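Local coordinates for mandelate racemase/muconate lactonizing enzyme-like protein (Rubrobacter xylanophilus DSM 9941, PDB 2QQ6) that binds magnesium and probably acts as a lyase of the enolase superfamily, in the mandelate racemase/muconate lactonizing enzyme family, at residues P317-S322 against A340-H345; V122-D127 against P362-G367; E192-V197 against S226-R231. One frame throughout, in Å; residues are numbered along the deposited sequence.

In the fold
All three contacts belong to the barrel domain of an enolase-superfamily enzyme, whose magnesium ion is held by Asp216, Glu242 and Glu268. Contacts 1 and 2 are direct neighbours, with centres 9 Å apart, because strands 342-344 and 121-127 lie side by side in the barrel wall; Leu342 O and Tyr125 N, 2.7 Å apart, probably share a hydrogen bond across that seam. Contact 1 borders the metal site, the side chain of His318 coming within about 4 Å of magnesium. Contact 3 joins two helices of the outer layer, its centre about 26 Å from that of contact 1, and its Phe229 side chain remains about 14 Å from the metal.

Contact 1: P317-S322 against A340-H345; sequences PHNVSS and AVLEWH
Asn319 N donates to Glu343 OE1 at 3.1 Å, joining a loop at the active-site end of the enolase-superfamily barrel to its last strand, 342-344. The donor approaches from above the carboxylate plane, and the two backbones run nearly parallel, 13° apart. Glu343 reaches this point because CG stands anti to the backbone N (chi1 161°) and the chain continues extended. The same OE1 lies 3.0 Å from His318 CD2, the two side chains running side by side in the same direction, ring and carboxylate planes 75° apart. An alanine in place of Glu343 would probably leave Asn319 N without its acceptor and the flank of the His318 ring without its neighbour.

The next shell fixes the histidine: His318 ND1 is hydrogen-bonded to Asp291, a pairing reminiscent of the His-Asp dyad of mandelate racemase, and its ring lies beside the magnesium ligand Glu268. Around this polar centre, Pro317 CG meets Leu342 CD1 at 3.7 Å, the two side chains crossing at about a right angle, while Val320 CG2 sits over one face of the His345 ring, toward its rim. The loop also braces itself through an Asx turn, in which Ser321 N donates to Asn319 OD1 at 2.9 Å.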
ATOM      1  N   PRO B 317      16.363  -3.727 -11.641  1.00 40.79           N
ATOM      2  CA  PRO B 317      15.331  -4.247 -10.745  1.00 41.36           C
ATOM      3  C   PRO B 317      15.797  -5.131  -9.592  1.00 42.26           C
ATOM      4  O   PRO B 317      16.780  -5.860  -9.699  1.00 43.24           O
ATOM      5  CB  PRO B 317      14.390  -4.978 -11.697  1.00 40.92           C
ATOM      6  CG  PRO B 317      15.309  -5.456 -12.764  1.00 41.96           C
ATOM      7  CD  PRO B 317      16.189  -4.256 -13.004  1.00 41.98           C
ATOM      8  N   HIS B 318      15.063  -5.037  -8.486  1.00 43.31           N
ATOM      9  CA  HIS B 318      15.306  -5.803  -7.265  1.00 44.43           C
ATOM     10  C   HIS B 318      14.577  -7.126  -7.510  1.00 45.24           C
ATOM     11  O   HIS B 318      13.440  -7.131  -7.973  1.00 46.37           O
ATOM     12  CB  HIS B 318      14.716  -5.020  -6.069  1.00 44.63           C
ATOM     13  CG  HIS B 318      14.795  -5.724  -4.744  1.00 45.54           C
ATOM     14  ND1 HIS B 318      13.715  -6.369  -4.176  1.00 44.38           N
ATOM     15  CD2 HIS B 318      15.807  -5.833  -3.849  1.00 44.85           C
ATOM     16  CE1 HIS B 318      14.057  -6.839  -2.991  1.00 44.53           C
ATOM     17  NE2 HIS B 318      15.323  -6.529  -2.768  1.00 44.77           N
ATOM     18  N   ASN B 319      15.236  -8.240  -7.227  1.00 46.01           N
ATOM     19  CA  ASN B 319      14.643  -9.549  -7.459  1.00 46.46           C
ATOM     20  C   ASN B 319      14.817 -10.456  -6.260  1.00 47.09           C
ATOM     21  O   ASN B 319      15.931 -10.644  -5.772  1.00 46.31           O
ATOM     22  CB  ASN B 319      15.306 -10.209  -8.671  1.00 47.74           C
ATOM     23  CG  ASN B 319      14.603 -11.481  -9.113  1.00 48.21           C
ATOM     24  OD1 ASN B 319      14.278 -12.349  -8.304  1.00 50.28           O
ATOM     25  ND2 ASN B 319      14.376 -11.600 -10.411  1.00 48.49           N
ATOM     26  N   VAL B 320      13.718 -11.041  -5.804  1.00 48.20           N
ATOM     27  CA  VAL B 320      13.768 -11.939  -4.662  1.00 48.50           C
ATOM     28  C   VAL B 320      12.807 -13.103  -4.889  1.00 49.31           C
ATOM     29  O   VAL B 320      12.274 -13.682  -3.943  1.00 49.31           O
ATOM     30  CB  VAL B 320      13.387 -11.180  -3.373  1.00 48.08           C
ATOM     31  CG1 VAL B 320      11.889 -10.961  -3.313  1.00 48.38           C
ATOM     32  CG2 VAL B 320      13.883 -11.921  -2.173  1.00 48.43           C
ATOM     33  N   SER B 321      12.590 -13.445  -6.154  1.00 50.40           N
ATOM     34  CA  SER B 321      11.676 -14.532  -6.490  1.00 50.56           C
ATOM     35  C   SER B 321      12.365 -15.734  -7.124  1.00 50.69           C
ATOM     36  O   SER B 321      13.562 -15.702  -7.410  1.00 50.57           O
ATOM     37  CB  SER B 321      10.571 -14.015  -7.415  1.00 49.81           C
ATOM     38  OG  SER B 321       9.815 -13.010  -6.766  1.00 49.38           O
ATOM     39  N   SER B 322      11.585 -16.791  -7.332  1.00 50.71           N
ATOM     40  CA  SER B 322      12.053 -18.047  -7.914  1.00 49.88           C
ATOM     41  C   SER B 322      12.249 -17.933  -9.427  1.00 49.12           C
ATOM     42  O   SER B 322      12.215 -16.833  -9.975  1.00 49.90           O
ATOM     43  CB  SER B 322      11.035 -19.138  -7.607  1.00 50.37           C
ATOM     44  OG  SER B 322       9.820 -18.874  -8.275  1.00 51.40           O
ATOM     45  N   ALA B 340      20.799  -2.694 -16.681  1.00 33.44           N
ATOM     46  CA  ALA B 340      22.133  -2.818 -16.104  1.00 32.88           C
ATOM     47  C   ALA B 340      22.364  -4.227 -15.547  1.00 32.92           C
ATOM     48  O   ALA B 340      23.073  -5.017 -16.161  1.00 32.51           O
ATOM     49  CB  ALA B 340      22.309  -1.779 -15.015  1.00 33.56           C
ATOM     50  N   VAL B 341      21.780  -4.534 -14.389  1.00 31.80           N
ATOM     51  CA  VAL B 341      21.916  -5.859 -13.787  1.00 33.25           C
ATOM     52  C   VAL B 341      20.695  -6.268 -12.998  1.00 35.14           C
ATOM     53  O   VAL B 341      20.086  -5.461 -12.293  1.00 36.08           O
ATOM     54  CB  VAL B 341      23.119  -5.984 -12.815  1.00 33.92           C
ATOM     55  CG1 VAL B 341      24.256  -6.757 -13.482  1.00 34.31           C
ATOM     56  CG2 VAL B 341      23.569  -4.618 -12.353  1.00 33.56           C
ATOM     57  N   LEU B 342      20.350  -7.545 -13.113  1.00 35.99           N
ATOM     58  CA  LEU B 342      19.208  -8.097 -12.405  1.00 36.38           C
ATOM     59  C   LEU B 342      19.741  -8.835 -11.173  1.00 38.34           C
ATOM     60  O   LEU B 342      20.832  -9.413 -11.193  1.00 36.50           O
ATOM     61  CB  LEU B 342      18.425  -9.042 -13.331  1.00 33.70           C
ATOM     62  CG  LEU B 342      17.259  -9.837 -12.748  1.00 31.28           C
ATOM     63  CD1 LEU B 342      16.306  -8.915 -12.042  1.00 31.18           C
ATOM     64  CD2 LEU B 342      16.557 -10.579 -13.848  1.00 31.22           C
ATOM     65  N   GLU B 343      18.971  -8.794 -10.091  1.00 40.54           N
ATOM     66  CA  GLU B 343      19.375  -9.435  -8.859  1.00 43.40           C
ATOM     67  C   GLU B 343      18.983 -10.893  -8.751  1.00 46.37           C
ATOM     68  O   GLU B 343      17.936 -11.316  -9.245  1.00 46.66           O
ATOM     69  CB  GLU B 343      18.792  -8.691  -7.659  1.00 42.23           C
ATOM     70  CG  GLU B 343      18.772  -9.523  -6.381  1.00 41.83           C
ATOM     71  CD  GLU B 343      18.368  -8.726  -5.159  1.00 43.20           C
ATOM     72  OE1 GLU B 343      17.564  -7.784  -5.302  1.00 43.64           O
ATOM     73  OE2 GLU B 343      18.847  -9.053  -4.048  1.00 43.86           O
ATOM     74  N   TRP B 344      19.857 -11.658  -8.104  1.00 49.05           N
ATOM     75  CA  TRP B 344      19.616 -13.064  -7.832  1.00 50.51           C
ATOM     76  C   TRP B 344      19.888 -13.115  -6.334  1.00 50.54           C
ATOM     77  O   TRP B 344      20.921 -12.638  -5.865  1.00 51.28           O
ATOM     78  CB  TRP B 344      20.579 -13.973  -8.603  1.00 52.22           C
ATOM     79  CG  TRP B 344      20.291 -15.437  -8.363  1.00 56.28           C
ATOM     80  CD1 TRP B 344      19.076 -16.065  -8.462  1.00 56.98           C
ATOM     81  CD2 TRP B 344      21.227 -16.447  -7.960  1.00 56.82           C
ATOM     82  NE1 TRP B 344      19.199 -17.396  -8.143  1.00 57.28           N
ATOM     83  CE2 TRP B 344      20.509 -17.658  -7.832  1.00 57.32           C
ATOM     84  CE3 TRP B 344      22.605 -16.447  -7.697  1.00 56.94           C
ATOM     85  CZ2 TRP B 344      21.121 -18.857  -7.453  1.00 58.13           C
ATOM     86  CZ3 TRP B 344      23.212 -17.640  -7.320  1.00 57.01           C
ATOM     87  CH2 TRP B 344      22.471 -18.827  -7.202  1.00 57.05           C
ATOM     88  N   HIS B 345      18.945 -13.669  -5.586  1.00 50.78           N
ATOM     89  CA  HIS B 345      19.050 -13.733  -4.137  1.00 51.64           C
ATOM     90  C   HIS B 345      18.974 -15.189  -3.666  1.00 52.76           C
ATOM     91  O   HIS B 345      18.611 -15.454  -2.520  1.00 53.34           O
ATOM     92  CB  HIS B 345      17.894 -12.904  -3.556  1.00 50.60           C
ATOM     93  CG  HIS B 345      18.047 -12.538  -2.111  1.00 52.27           C
ATOM     94  ND1 HIS B 345      17.968 -13.460  -1.089  1.00 52.82           N
ATOM     95  CD2 HIS B 345      18.230 -11.334  -1.516  1.00 52.83           C
ATOM     96  CE1 HIS B 345      18.097 -12.841   0.073  1.00 52.07           C
ATOM     97  NE2 HIS B 345      18.258 -11.550  -0.158  1.00 52.42           N
TER

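Contact 2: V122-D127 against P362-G367; sequences VRLYAD and PVIREG
Leu124 N donates to Gly367 O at 2.8 Å, and this nearly straight bond (169° at the hydrogen) joins strand 121-127 to the loop that leads into strand 368-370. The same carbonyl oxygen receives a second, softer approach from the strand, a CA-H...O contact with Arg123 CA at 3.5 Å. Gly367 is in a left-handed backbone conformation, with phi 72°, a region in which a residue without a side chain is at ease, and the turn of the loop presents its carbonyl to the strand.

Among the side chains, Leu124 and Ile364 carry the packing. CG of Leu124 lies anti to its carbonyl carbon (chi1 -56°), and CD1 beyond it meets Ile364 at two branches: CG2 at 3.4 Å and CD1 at 3.8 Å. The contact is therefore made by one methyl of the leucine against both methyls of the isoleucine. From its side chain Arg123 offers Gly367 O just the CB-CG part, CG at 4.0 Å; its extended chain carries the guanidinium off to a salt bridge with Glu212.

Leu124 also packs on Leu342 and Ile369, and Ile364 on Trp344 and Trp352. Strand 121-127 runs parallel to strands 167-171 and 342-344 in the barrel wall, and this loop brings strand 368-370 antiparallel to it, where Val122 and Ile369 share backbone hydrogen bonding.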
ATOM      1  N   VAL B 122      20.603 -11.671 -20.348  1.00 41.31           N
ATOM      2  CA  VAL B 122      20.750 -10.687 -19.281  1.00 39.75           C
ATOM      3  C   VAL B 122      21.644 -11.080 -18.107  1.00 38.53           C
ATOM      4  O   VAL B 122      21.562 -12.175 -17.545  1.00 36.91           O
ATOM      5  CB  VAL B 122      19.358 -10.255 -18.736  1.00 40.06           C
ATOM      6  CG1 VAL B 122      18.310 -10.416 -19.828  1.00 40.04           C
ATOM      7  CG2 VAL B 122      18.987 -11.041 -17.473  1.00 40.77           C
ATOM      8  N   ARG B 123      22.489 -10.130 -17.735  1.00 38.52           N
ATOM      9  CA  ARG B 123      23.438 -10.290 -16.652  1.00 38.25           C
ATOM     10  C   ARG B 123      22.812 -10.100 -15.274  1.00 36.95           C
ATOM     11  O   ARG B 123      21.970  -9.223 -15.065  1.00 35.24           O
ATOM     12  CB  ARG B 123      24.570  -9.299 -16.871  1.00 38.83           C
ATOM     13  CG  ARG B 123      25.553  -9.194 -15.769  1.00 40.38           C
ATOM     14  CD  ARG B 123      26.382  -7.975 -16.033  1.00 43.84           C
ATOM     15  NE  ARG B 123      27.273  -7.676 -14.927  1.00 47.35           N
ATOM     16  CZ  ARG B 123      27.928  -6.531 -14.802  1.00 48.49           C
ATOM     17  NH1 ARG B 123      27.779  -5.584 -15.721  1.00 47.42           N
ATOM     18  NH2 ARG B 123      28.731  -6.337 -13.764  1.00 49.96           N
ATOM     19  N   LEU B 124      23.245 -10.931 -14.335  1.00 36.08           N
ATOM     20  CA  LEU B 124      22.740 -10.889 -12.967  1.00 35.36           C
ATOM     21  C   LEU B 124      23.804 -10.423 -11.995  1.00 35.37           C
ATOM     22  O   LEU B 124      24.959 -10.218 -12.374  1.00 35.63           O
ATOM     23  CB  LEU B 124      22.304 -12.279 -12.528  1.00 32.75           C
ATOM     24  CG  LEU B 124      21.283 -13.004 -13.381  1.00 31.14           C
ATOM     25  CD1 LEU B 124      21.319 -14.464 -13.017  1.00 30.05           C
ATOM     26  CD2 LEU B 124      19.907 -12.406 -13.173  1.00 29.85           C
ATOM     27  N   TYR B 125      23.384 -10.250 -10.740  1.00 36.40           N
ATOM     28  CA  TYR B 125      24.280  -9.888  -9.640  1.00 37.94           C
ATOM     29  C   TYR B 125      23.882 -10.784  -8.461  1.00 39.40           C
ATOM     30  O   TYR B 125      22.698 -11.127  -8.290  1.00 38.60           O
ATOM     31  CB  TYR B 125      24.225  -8.374  -9.309  1.00 35.93           C
ATOM     32  CG  TYR B 125      23.057  -7.824  -8.503  1.00 35.06           C
ATOM     33  CD1 TYR B 125      22.997  -7.995  -7.121  1.00 33.67           C
ATOM     34  CD2 TYR B 125      22.075  -7.023  -9.108  1.00 33.81           C
ATOM     35  CE1 TYR B 125      22.006  -7.377  -6.355  1.00 31.27           C
ATOM     36  CE2 TYR B 125      21.079  -6.401  -8.345  1.00 31.34           C
ATOM     37  CZ  TYR B 125      21.059  -6.580  -6.967  1.00 31.36           C
ATOM     38  OH  TYR B 125      20.122  -5.939  -6.184  1.00 31.09           O
ATOM     39  N   ALA B 126      24.872 -11.210  -7.683  1.00 40.84           N
ATOM     40  CA  ALA B 126      24.608 -12.108  -6.565  1.00 42.16           C
ATOM     41  C   ALA B 126      24.605 -11.447  -5.190  1.00 43.36           C
ATOM     42  O   ALA B 126      25.581 -10.813  -4.775  1.00 44.25           O
ATOM     43  CB  ALA B 126      25.603 -13.266  -6.591  1.00 40.71           C
ATOM     44  N   ASP B 127      23.483 -11.590  -4.495  1.00 44.05           N
ATOM     45  CA  ASP B 127      23.348 -11.042  -3.157  1.00 44.96           C
ATOM     46  C   ASP B 127      24.098 -12.019  -2.245  1.00 43.31           C
ATOM     47  O   ASP B 127      23.781 -13.209  -2.204  1.00 43.53           O
ATOM     48  CB  ASP B 127      21.863 -10.957  -2.779  1.00 46.31           C
ATOM     49  CG  ASP B 127      21.631 -10.195  -1.487  1.00 49.31           C
ATOM     50  OD1 ASP B 127      21.984 -10.715  -0.403  1.00 49.54           O
ATOM     51  OD2 ASP B 127      21.098  -9.064  -1.561  1.00 51.67           O
ATOM     52  N   PRO B 362      19.979 -25.334 -17.251  1.00 55.75           N
ATOM     53  CA  PRO B 362      19.416 -24.508 -16.187  1.00 54.37           C
ATOM     54  C   PRO B 362      19.013 -23.155 -16.759  1.00 52.95           C
ATOM     55  O   PRO B 362      19.150 -22.904 -17.961  1.00 51.20           O
ATOM     56  CB  PRO B 362      20.570 -24.404 -15.201  1.00 54.74           C
ATOM     57  CG  PRO B 362      21.771 -24.400 -16.109  1.00 55.20           C
ATOM     58  CD  PRO B 362      21.437 -25.489 -17.097  1.00 55.20           C
ATOM     59  N   VAL B 363      18.513 -22.292 -15.884  1.00 51.80           N
ATOM     60  CA  VAL B 363      18.100 -20.950 -16.260  1.00 50.96           C
ATOM     61  C   VAL B 363      19.306 -20.032 -16.251  1.00 49.84           C
ATOM     62  O   VAL B 363      19.639 -19.404 -17.265  1.00 47.98           O
ATOM     63  CB  VAL B 363      17.084 -20.397 -15.272  1.00 50.79           C
ATOM     64  CG1 VAL B 363      16.778 -18.952 -15.597  1.00 50.74           C
ATOM     65  CG2 VAL B 363      15.839 -21.247 -15.305  1.00 52.49           C
ATOM     66  N   ILE B 364      19.953 -19.959 -15.089  1.00 48.75           N
ATOM     67  CA  ILE B 364      21.134 -19.127 -14.942  1.00 48.64           C
ATOM     68  C   ILE B 364      22.328 -19.913 -15.447  1.00 49.45           C
ATOM     69  O   ILE B 364      22.373 -21.135 -15.327  1.00 50.38           O
ATOM     70  CB  ILE B 364      21.393 -18.740 -13.477  1.00 47.19           C
ATOM     71  CG1 ILE B 364      20.089 -18.288 -12.812  1.00 47.61           C
ATOM     72  CG2 ILE B 364      22.431 -17.628 -13.421  1.00 46.24           C
ATOM     73  CD1 ILE B 364      20.259 -17.742 -11.400  1.00 48.13           C
ATOM     74  N   ARG B 365      23.295 -19.215 -16.023  1.00 50.76           N
ATOM     75  CA  ARG B 365      24.473 -19.890 -16.534  1.00 50.97           C
ATOM     76  C   ARG B 365      25.613 -18.908 -16.655  1.00 51.11           C
ATOM     77  O   ARG B 365      25.705 -18.165 -17.626  1.00 50.76           O
ATOM     78  CB  ARG B 365      24.171 -20.521 -17.889  1.00 50.33           C
ATOM     79  N   GLU B 366      26.477 -18.909 -15.648  1.00 53.26           N
ATOM     80  CA  GLU B 366      27.633 -18.026 -15.627  1.00 55.36           C
ATOM     81  C   GLU B 366      27.263 -16.571 -15.395  1.00 55.45           C
ATOM     82  O   GLU B 366      27.775 -15.683 -16.075  1.00 54.68           O
ATOM     83  CB  GLU B 366      28.429 -18.140 -16.935  1.00 59.01           C
ATOM     84  CG  GLU B 366      29.365 -19.351 -17.012  1.00 63.52           C
ATOM     85  CD  GLU B 366      30.424 -19.361 -15.908  1.00 66.33           C
ATOM     86  OE1 GLU B 366      31.019 -18.289 -15.647  1.00 68.95           O
ATOM     87  OE2 GLU B 366      30.672 -20.438 -15.309  1.00 66.79           O
ATOM     88  N   GLY B 367      26.365 -16.338 -14.441  1.00 56.90           N
ATOM     89  CA  GLY B 367      25.957 -14.983 -14.099  1.00 57.05           C
ATOM     90  C   GLY B 367      25.087 -14.287 -15.123  1.00 56.62           C
ATOM     91  O   GLY B 367      24.936 -13.060 -15.109  1.00 57.56           O
TER

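Contact 3: E192-V197 against S226-R231; sequences EHEAMV and SIRFAR
His193 and Arg228 stack flat against each other between two helices, 190-207 and 223-233, consecutive in the alpha/beta barrel and joined in the chain through strand 212-216. The axes of the two segments come within 11.0 Å of each other and cross at -36°, running in broadly the same direction.

The stacked pair comes first: guanidinium and imidazole planes differ by only 12°, with NE over one face of the ring, toward its rim. Arg228 gets there by an extended chain from a CG anti to the backbone N (chi1 -171°). On the opposite face of the imidazole the edge of Phe229 approaches in an offset edge-to-face pair, centroids 5.9 Å apart, so that the histidine lies between a cation and an aromatic edge.

Charge pairing is slight. Glu194 OE1 faces Arg228 NH2 in a long salt bridge of 3.8 Å on the solvent-exposed side, the side chains crossing at about a right angle.

Apolar packing fills the buried side. Val197 CG2 and Met196 CB, the latter at 3.6 Å, both touch Phe229 CE1. Met196, a selenomethionine, sets SE obliquely, 5.1 Å from the Phe229 centroid (Met-aromatic), and CE, the CH-pi donor, over the ring centre at 3.9 Å.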
ATOM      1  N   GLU B 192      30.475   1.249  15.595  1.00 35.68           N
ATOM      2  CA  GLU B 192      29.546   0.513  14.739  1.00 34.05           C
ATOM      3  C   GLU B 192      29.868   0.933  13.301  1.00 33.96           C
ATOM      4  O   GLU B 192      29.730   0.163  12.341  1.00 33.76           O
ATOM      5  CB  GLU B 192      28.113   0.916  15.107  1.00 32.54           C
ATOM      6  CG  GLU B 192      26.999   0.386  14.220  1.00 31.65           C
ATOM      7  CD  GLU B 192      25.653   1.080  14.482  1.00 33.88           C
ATOM      8  OE1 GLU B 192      24.645   0.680  13.861  1.00 33.10           O
ATOM      9  OE2 GLU B 192      25.595   2.024  15.304  1.00 34.43           O
ATOM     10  N   HIS B 193      30.312   2.176  13.181  1.00 33.65           N
ATOM     11  CA  HIS B 193      30.680   2.761  11.906  1.00 34.05           C
ATOM     12  C   HIS B 193      31.953   2.105  11.368  1.00 34.24           C
ATOM     13  O   HIS B 193      32.016   1.726  10.202  1.00 34.58           O
ATOM     14  CB  HIS B 193      30.900   4.262  12.098  1.00 35.44           C
ATOM     15  CG  HIS B 193      31.359   4.974  10.865  1.00 36.05           C
ATOM     16  ND1 HIS B 193      30.514   5.738  10.088  1.00 36.34           N
ATOM     17  CD2 HIS B 193      32.578   5.046  10.280  1.00 34.60           C
ATOM     18  CE1 HIS B 193      31.195   6.249   9.078  1.00 36.74           C
ATOM     19  NE2 HIS B 193      32.449   5.844   9.171  1.00 35.74           N
ATOM     20  N   GLU B 194      32.970   1.968  12.213  1.00 33.76           N
ATOM     21  CA  GLU B 194      34.214   1.359  11.771  1.00 32.73           C
ATOM     22  C   GLU B 194      33.924  -0.074  11.393  1.00 31.03           C
ATOM     23  O   GLU B 194      34.448  -0.583  10.412  1.00 31.21           O
ATOM     24  CB  GLU B 194      35.264   1.384  12.878  1.00 35.79           C
ATOM     25  CG  GLU B 194      35.350   2.698  13.628  1.00 42.41           C
ATOM     26  CD  GLU B 194      35.536   3.901  12.715  1.00 46.64           C
ATOM     27  OE1 GLU B 194      34.978   4.980  13.044  1.00 47.35           O
ATOM     28  OE2 GLU B 194      36.238   3.772  11.682  1.00 48.30           O
ATOM     29  N   ALA B 195      33.079  -0.724  12.179  1.00 29.82           N
ATOM     30  CA  ALA B 195      32.725  -2.110  11.917  1.00 29.12           C
ATOM     31  C   ALA B 195      32.210  -2.266  10.496  1.00 28.79           C
ATOM     32  O   ALA B 195      32.606  -3.179   9.778  1.00 27.09           O
ATOM     33  CB  ALA B 195      31.669  -2.574  12.908  1.00 28.12           C
HETATM   34  N   MSE B 196      31.329  -1.361  10.096  1.00 29.86           N
HETATM   35  CA  MSE B 196      30.747  -1.412   8.763  1.00 32.30           C
HETATM   36  C   MSE B 196      31.753  -1.212   7.629  1.00 32.14           C
HETATM   37  O   MSE B 196      31.765  -1.970   6.650  1.00 30.38           O
HETATM   38  CB  MSE B 196      29.626  -0.388   8.667  1.00 35.73           C
HETATM   39  CG  MSE B 196      28.420  -0.776   9.488  1.00 41.90           C
HETATM   40 SE   MSE B 196      27.268   0.767   9.928  1.00 48.02          SE
HETATM   41  CE  MSE B 196      26.458   1.041   8.146  1.00 49.14           C
ATOM     42  N   VAL B 197      32.589  -0.189   7.757  1.00 31.25           N
ATOM     43  CA  VAL B 197      33.593   0.078   6.744  1.00 32.02           C
ATOM     44  C   VAL B 197      34.541  -1.117   6.664  1.00 32.89           C
ATOM     45  O   VAL B 197      35.070  -1.451   5.600  1.00 32.05           O
ATOM     46  CB  VAL B 197      34.406   1.326   7.092  1.00 30.97           C
ATOM     47  CG1 VAL B 197      35.397   1.613   5.996  1.00 29.50           C
ATOM     48  CG2 VAL B 197      33.479   2.498   7.296  1.00 32.11           C
ATOM     49  N   SER B 226      23.811   8.547   7.646  1.00 27.91           N
ATOM     50  CA  SER B 226      23.825   8.252   6.221  1.00 27.70           C
ATOM     51  C   SER B 226      24.965   9.004   5.538  1.00 28.34           C
ATOM     52  O   SER B 226      25.795   8.410   4.845  1.00 28.71           O
ATOM     53  CB  SER B 226      22.490   8.661   5.597  1.00 27.48           C
ATOM     54  OG  SER B 226      21.398   8.079   6.279  1.00 28.29           O
ATOM     55  N   ILE B 227      25.000  10.315   5.763  1.00 26.94           N
ATOM     56  CA  ILE B 227      26.007  11.184   5.181  1.00 25.91           C
ATOM     57  C   ILE B 227      27.426  10.820   5.587  1.00 26.74           C
ATOM     58  O   ILE B 227      28.315  10.720   4.744  1.00 26.41           O
ATOM     59  CB  ILE B 227      25.722  12.647   5.544  1.00 24.29           C
ATOM     60  CG1 ILE B 227      24.390  13.075   4.927  1.00 24.36           C
ATOM     61  CG2 ILE B 227      26.812  13.534   5.039  1.00 23.26           C
ATOM     62  CD1 ILE B 227      24.121  14.549   4.998  1.00 22.97           C
ATOM     63  N   ARG B 228      27.642  10.615   6.879  1.00 28.99           N
ATOM     64  CA  ARG B 228      28.969  10.264   7.351  1.00 30.76           C
ATOM     65  C   ARG B 228      29.394   8.920   6.777  1.00 30.74           C
ATOM     66  O   ARG B 228      30.555   8.744   6.408  1.00 32.47           O
ATOM     67  CB  ARG B 228      29.005  10.210   8.880  1.00 34.46           C
ATOM     68  CG  ARG B 228      30.409  10.070   9.446  1.00 40.48           C
ATOM     69  CD  ARG B 228      30.453   9.774  10.951  1.00 48.61           C
ATOM     70  NE  ARG B 228      31.794   9.313  11.337  1.00 57.59           N
ATOM     71  CZ  ARG B 228      32.121   8.757  12.508  1.00 62.19           C
ATOM     72  NH1 ARG B 228      31.204   8.575  13.466  1.00 64.84           N
ATOM     73  NH2 ARG B 228      33.376   8.358  12.716  1.00 63.21           N
ATOM     74  N   PHE B 229      28.465   7.972   6.681  1.00 28.03           N
ATOM     75  CA  PHE B 229      28.833   6.669   6.155  1.00 26.52           C
ATOM     76  C   PHE B 229      29.061   6.719   4.660  1.00 27.20           C
ATOM     77  O   PHE B 229      29.958   6.052   4.143  1.00 26.16           O
ATOM     78  CB  PHE B 229      27.770   5.613   6.465  1.00 26.61           C
ATOM     79  CG  PHE B 229      28.170   4.232   6.037  1.00 25.88           C
ATOM     80  CD1 PHE B 229      29.183   3.554   6.706  1.00 24.60           C
ATOM     81  CD2 PHE B 229      27.614   3.651   4.890  1.00 27.35           C
ATOM     82  CE1 PHE B 229      29.646   2.321   6.240  1.00 26.47           C
ATOM     83  CE2 PHE B 229      28.071   2.409   4.405  1.00 26.55           C
ATOM     84  CZ  PHE B 229      29.091   1.744   5.080  1.00 26.53           C
ATOM     85  N   ALA B 230      28.246   7.506   3.963  1.00 27.59           N
ATOM     86  CA  ALA B 230      28.371   7.639   2.513  1.00 27.46           C
ATOM     87  C   ALA B 230      29.717   8.238   2.149  1.00 28.13           C
ATOM     88  O   ALA B 230      30.412   7.720   1.273  1.00 29.27           O
ATOM     89  CB  ALA B 230      27.274   8.507   1.969  1.00 25.68           C
ATOM     90  N   ARG B 231      30.086   9.328   2.820  1.00 27.83           N
ATOM     91  CA  ARG B 231      31.361   9.977   2.539  1.00 27.24           C
ATOM     92  C   ARG B 231      32.483   8.963   2.676  1.00 27.88           C
ATOM     93  O   ARG B 231      33.513   9.080   2.034  1.00 28.14           O
ATOM     94  CB  ARG B 231      31.588  11.158   3.482  1.00 25.89           C
TER